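Inositol-1-monophosphatase (Mycobacterium tuberculosis, PDB 2Q74) probably catalyses the magnesium-dependent dephosphorylation of inositol 1-phosphate, releasing free myo-inositol and phosphate. Local coordinates at residues Val58-Thr63 with Val102-Asp107; Ala120-Ala125 with Gly134-Val139. All blocks are in the same frame, centred on the assembly; numbering follows the deposited sequence.

Contact 1: residues Val58-Thr63 with Val102-Asp107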
# COMPACT_ATOMS: atom_id res chain seq x y z
N VAL A 58 8.93 7.77 20.40
CA VAL A 58 10.17 8.52 20.49
C VAL A 58 10.37 9.38 19.25
O VAL A 58 10.56 10.57 19.37
CB VAL A 58 11.39 7.58 20.69
CG1 VAL A 58 12.67 8.38 20.74
CG2 VAL A 58 11.24 6.80 21.98
N VAL A 59 10.30 8.77 18.07
CA VAL A 59 10.56 9.49 16.83
C VAL A 59 9.49 10.54 16.58
O VAL A 59 9.79 11.64 16.10
CB VAL A 59 10.62 8.56 15.62
CG1 VAL A 59 10.79 9.39 14.36
CG2 VAL A 59 11.75 7.56 15.76
N ASP A 60 8.26 10.20 16.94
CA ASP A 60 7.12 11.08 16.78
C ASP A 60 7.33 12.36 17.59
O ASP A 60 7.17 13.46 17.07
CB ASP A 60 5.84 10.36 17.21
CG ASP A 60 4.59 11.05 16.75
OD1 ASP A 60 4.41 11.22 15.52
OD2 ASP A 60 3.78 11.43 17.63
N THR A 61 7.74 12.20 18.84
CA THR A 61 8.00 13.34 19.71
C THR A 61 9.17 14.18 19.21
O THR A 61 9.10 15.40 19.17
CB THR A 61 8.33 12.89 21.14
OG1 THR A 61 7.38 11.91 21.55
CG2 THR A 61 8.30 14.07 22.08
N ASP A 62 10.26 13.50 18.86
CA ASP A 62 11.47 14.16 18.41
C ASP A 62 11.16 15.06 17.22
O ASP A 62 11.58 16.22 17.18
CB ASP A 62 12.53 13.14 18.02
CG ASP A 62 13.12 12.39 19.24
OD1 ASP A 62 13.09 12.91 20.37
OD2 ASP A 62 13.61 11.26 19.05
N THR A 63 10.40 14.51 16.27
CA THR A 63 10.05 15.21 15.03
C THR A 63 9.08 16.36 15.28
O THR A 63 9.12 17.39 14.62
CB THR A 63 9.43 14.24 14.01
OG1 THR A 63 10.31 13.15 13.77
CG2 THR A 63 9.15 14.93 12.69
N VAL A 102 -1.11 23.12 11.78
CA VAL A 102 -1.68 21.85 12.22
C VAL A 102 -0.78 20.75 11.70
O VAL A 102 -0.55 20.66 10.49
CB VAL A 102 -3.08 21.63 11.63
CG1 VAL A 102 -3.72 20.38 12.22
CG2 VAL A 102 -3.97 22.85 11.88
N LEU A 103 -0.26 19.91 12.60
CA LEU A 103 0.70 18.95 12.12
C LEU A 103 0.68 17.54 12.71
O LEU A 103 0.17 17.32 13.81
CB LEU A 103 2.10 19.56 12.09
CG LEU A 103 2.82 20.12 13.30
CD1 LEU A 103 3.39 21.50 12.93
CD2 LEU A 103 1.93 20.27 14.47
N ASP A 104 1.18 16.60 11.92
CA ASP A 104 1.43 15.23 12.34
C ASP A 104 2.80 14.80 11.80
O ASP A 104 2.99 14.64 10.59
CB ASP A 104 0.35 14.26 11.85
CG ASP A 104 0.44 12.89 12.54
OD1 ASP A 104 1.42 12.67 13.28
OD2 ASP A 104 -0.45 12.04 12.36
N PRO A 105 3.76 14.60 12.71
CA PRO A 105 5.10 14.14 12.33
C PRO A 105 5.13 12.75 11.67
O PRO A 105 5.97 12.51 10.80
CB PRO A 105 5.84 14.08 13.66
CG PRO A 105 5.05 14.98 14.57
CD PRO A 105 3.65 14.80 14.16
N ILE A 106 4.26 11.85 12.11
CA ILE A 106 4.19 10.52 11.51
C ILE A 106 2.74 10.07 11.44
O ILE A 106 2.17 9.59 12.44
CB ILE A 106 5.00 9.47 12.31
CG1 ILE A 106 6.47 9.91 12.50
CG2 ILE A 106 4.91 8.10 11.60
CD1 ILE A 106 7.22 9.07 13.50
N ASP A 107 2.14 10.24 10.27
CA ASP A 107 0.82 9.70 9.96
C ASP A 107 1.02 8.33 9.32
O ASP A 107 1.65 8.19 8.28
CB ASP A 107 0.06 10.60 8.99
CG ASP A 107 -1.32 10.08 8.67
OD1 ASP A 107 -1.93 9.36 9.50
OD2 ASP A 107 -1.83 10.39 7.59

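Contact 2: residues Ala120-Ala125 with Gly134-Val139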
# COMPACT_ATOMS: atom_id res chain seq x y z
N ALA A 120 3.76 9.39 6.56
CA ALA A 120 3.94 10.75 6.05
C ALA A 120 4.01 11.84 7.13
O ALA A 120 3.49 11.71 8.23
CB ALA A 120 2.83 11.06 5.10
N VAL A 121 4.68 12.92 6.79
CA VAL A 121 4.66 14.13 7.58
C VAL A 121 3.59 15.03 6.94
O VAL A 121 3.63 15.25 5.73
CB VAL A 121 6.03 14.82 7.54
CG1 VAL A 121 5.99 16.10 8.37
CG2 VAL A 121 7.13 13.86 8.01
N SER A 122 2.66 15.53 7.75
CA SER A 122 1.59 16.42 7.27
C SER A 122 1.68 17.77 7.98
O SER A 122 1.70 17.81 9.21
CB SER A 122 0.22 15.80 7.55
OG SER A 122 -0.83 16.58 7.00
N ILE A 123 1.74 18.86 7.20
CA ILE A 123 1.83 20.23 7.70
C ILE A 123 0.72 21.06 7.03
O ILE A 123 0.75 21.30 5.82
CB ILE A 123 3.18 20.91 7.33
CG1 ILE A 123 4.39 20.01 7.58
CG2 ILE A 123 3.32 22.22 8.08
CD1 ILE A 123 4.88 19.98 9.01
N GLY A 124 -0.26 21.51 7.80
CA GLY A 124 -1.31 22.37 7.28
C GLY A 124 -1.26 23.77 7.86
O GLY A 124 -0.95 23.95 9.05
N ALA A 125 -1.55 24.77 7.03
CA ALA A 125 -1.61 26.17 7.46
C ALA A 125 -3.06 26.60 7.44
O ALA A 125 -3.65 26.71 6.37
CB ALA A 125 -0.79 27.04 6.55
N GLY A 134 -0.69 23.79 2.53
CA GLY A 134 -0.38 22.50 3.11
C GLY A 134 0.70 21.73 2.39
O GLY A 134 0.98 22.00 1.23
N ALA A 135 1.29 20.76 3.08
CA ALA A 135 2.33 19.93 2.47
C ALA A 135 2.35 18.58 3.14
O ALA A 135 2.33 18.51 4.37
CB ALA A 135 3.69 20.59 2.58
N VAL A 136 2.34 17.51 2.34
CA VAL A 136 2.46 16.15 2.90
C VAL A 136 3.68 15.51 2.29
O VAL A 136 3.80 15.41 1.07
CB VAL A 136 1.24 15.25 2.57
CG1 VAL A 136 1.46 13.79 3.09
CG2 VAL A 136 -0.05 15.83 3.12
N ALA A 137 4.58 15.07 3.14
CA ALA A 137 5.84 14.47 2.68
C ALA A 137 5.67 12.98 2.80
O ALA A 137 5.42 12.51 3.89
CB ALA A 137 7.00 14.92 3.53
N ASP A 138 5.80 12.27 1.69
CA ASP A 138 5.85 10.80 1.66
C ASP A 138 7.29 10.41 1.98
O ASP A 138 8.16 10.37 1.09
CB ASP A 138 5.42 10.28 0.27
CG ASP A 138 5.36 8.73 0.18
OD1 ASP A 138 5.97 8.03 1.01
OD2 ASP A 138 4.70 8.23 -0.77
N VAL A 139 7.53 10.09 3.25
CA VAL A 139 8.86 9.89 3.76
C VAL A 139 9.65 8.86 2.96
O VAL A 139 10.74 9.16 2.47
CB VAL A 139 8.82 9.57 5.28
CG1 VAL A 139 10.21 9.35 5.83
CG2 VAL A 139 8.13 10.70 6.02

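Contact 1: residues Val58-Thr63 with Val102-Asp107
T63 lays its CB and CG2 along CB of the P105 ring, with CG2 3.6 Å from P105 CB, and the two side chains slide past each other in opposite directions. The methyl is anti to the backbone N, while the hydroxyl turns back into helix 55-74: T63 OG1 bonds to V59 O at 2.8 Å. That carbonyl takes a second bond from T63 N, the two donors coming from opposite faces of its plane. The OG1 bond restrains chi1 and keeps the methyl turned to the proline. One helix turn back, D60 also meets the ring: D60 O lies 3.6 Å from P105 CG, and the side chain crosses the ring at about a right angle. CG of D60 is anti to its own N (chi1 -165°), and this carries D60 OD1 to the corner of the chain, 3.7 Å from I106 CB. The I106 side chain runs past the D60 carboxylate towards the helix and puts CD1 3.7 Å from V59 CG1, crossing that valine roughly at right angles; F112 touches both. The corner is also braced from within: I106 N bonds to D104 OD1 at 3.2 Å, meeting it from above the carboxylate plane, in an Asx turn. D60 OD1 and D104 OD1 are 4.0 Å apart, and E83 brings a third carboxylate close to both. Such a gathering of acids is consistent with the magnesium site inferred for E83, D104 and I106, built on the Asp-Pro-Ile-Asp-Gly-Thr signature of the inositol monophosphatase superfamily.

Contact 2: residues Ala120-Ala125 with Gly134-Val139
With chi1 at 176°, V136 has CG1 anti to its backbone N and spreads its two methyls along the neighbouring strand: CG1 sits 3.7 Å from A120 CB, and CG2 4.0 Å from S122 OG. V121 has the same torsion (chi1 180°), which leaves its CG2 beside the backbone N and 3.9 Å from CG2 of V139, just past the end of the partner strand. The two segments are the arms of an antiparallel beta hairpin, strands 120-127 and 130-138, in the middle of the mixed sheet. V121 with A137 and I123 with A135 are the hydrogen-bonded pairs, each closed by two N-H to O bonds. For the first, V121 N to A137 O is 3.0 Å and A137 N to V121 O is 2.8 Å. The pairs A120-D138, S122-V136 and G124-G134 are non-hydrogen-bonded. The two faces meet different layers of the alpha-beta-alpha-beta-alpha sandwich. V121, A135 and A137 carry helix 8-33, where alanines of the helix meet the short side chains of the strands, and V121 CB approaches A137 CB to 4.1 Å. On the other face, A120 and V136 meet helix 211-220, while S122 and V136 meet helix 233-245, so V136 fits under both helices at once. At the glycine pair the backbones come close, with G124 CA 4.3 Å from G134 CA. Next to it, the bond from I123 N to A135 O is 2.9 Å long and runs nearly along the C=O axis, the angle at that oxygen being 165°.

Overall arrangement
Contact 1 lies about 11 Å from contact 2, centre to centre, and strand 120-127 connects them. Along it V102 O and G124 N are 2.8 Å apart and D107 N and A120 O 2.9 Å, both probable hydrogen bonds. The chain of 102-107 therefore stays paired with this strand on either side of its corner, and P105 O packs on V121 CG2 at 3.3 Å. The face of contact 2 that holds S122 and A120 looks towards the inferred magnesium site: the side chain of S122 is about 5 Å from that of D104, and that of A120 about 5 Å from that of D107. Contact 1 supplies D104, I106 and D107 of the predicted site, contact 2 continues the sheet beside them, and E83 and D235 come from elsewhere in the chain.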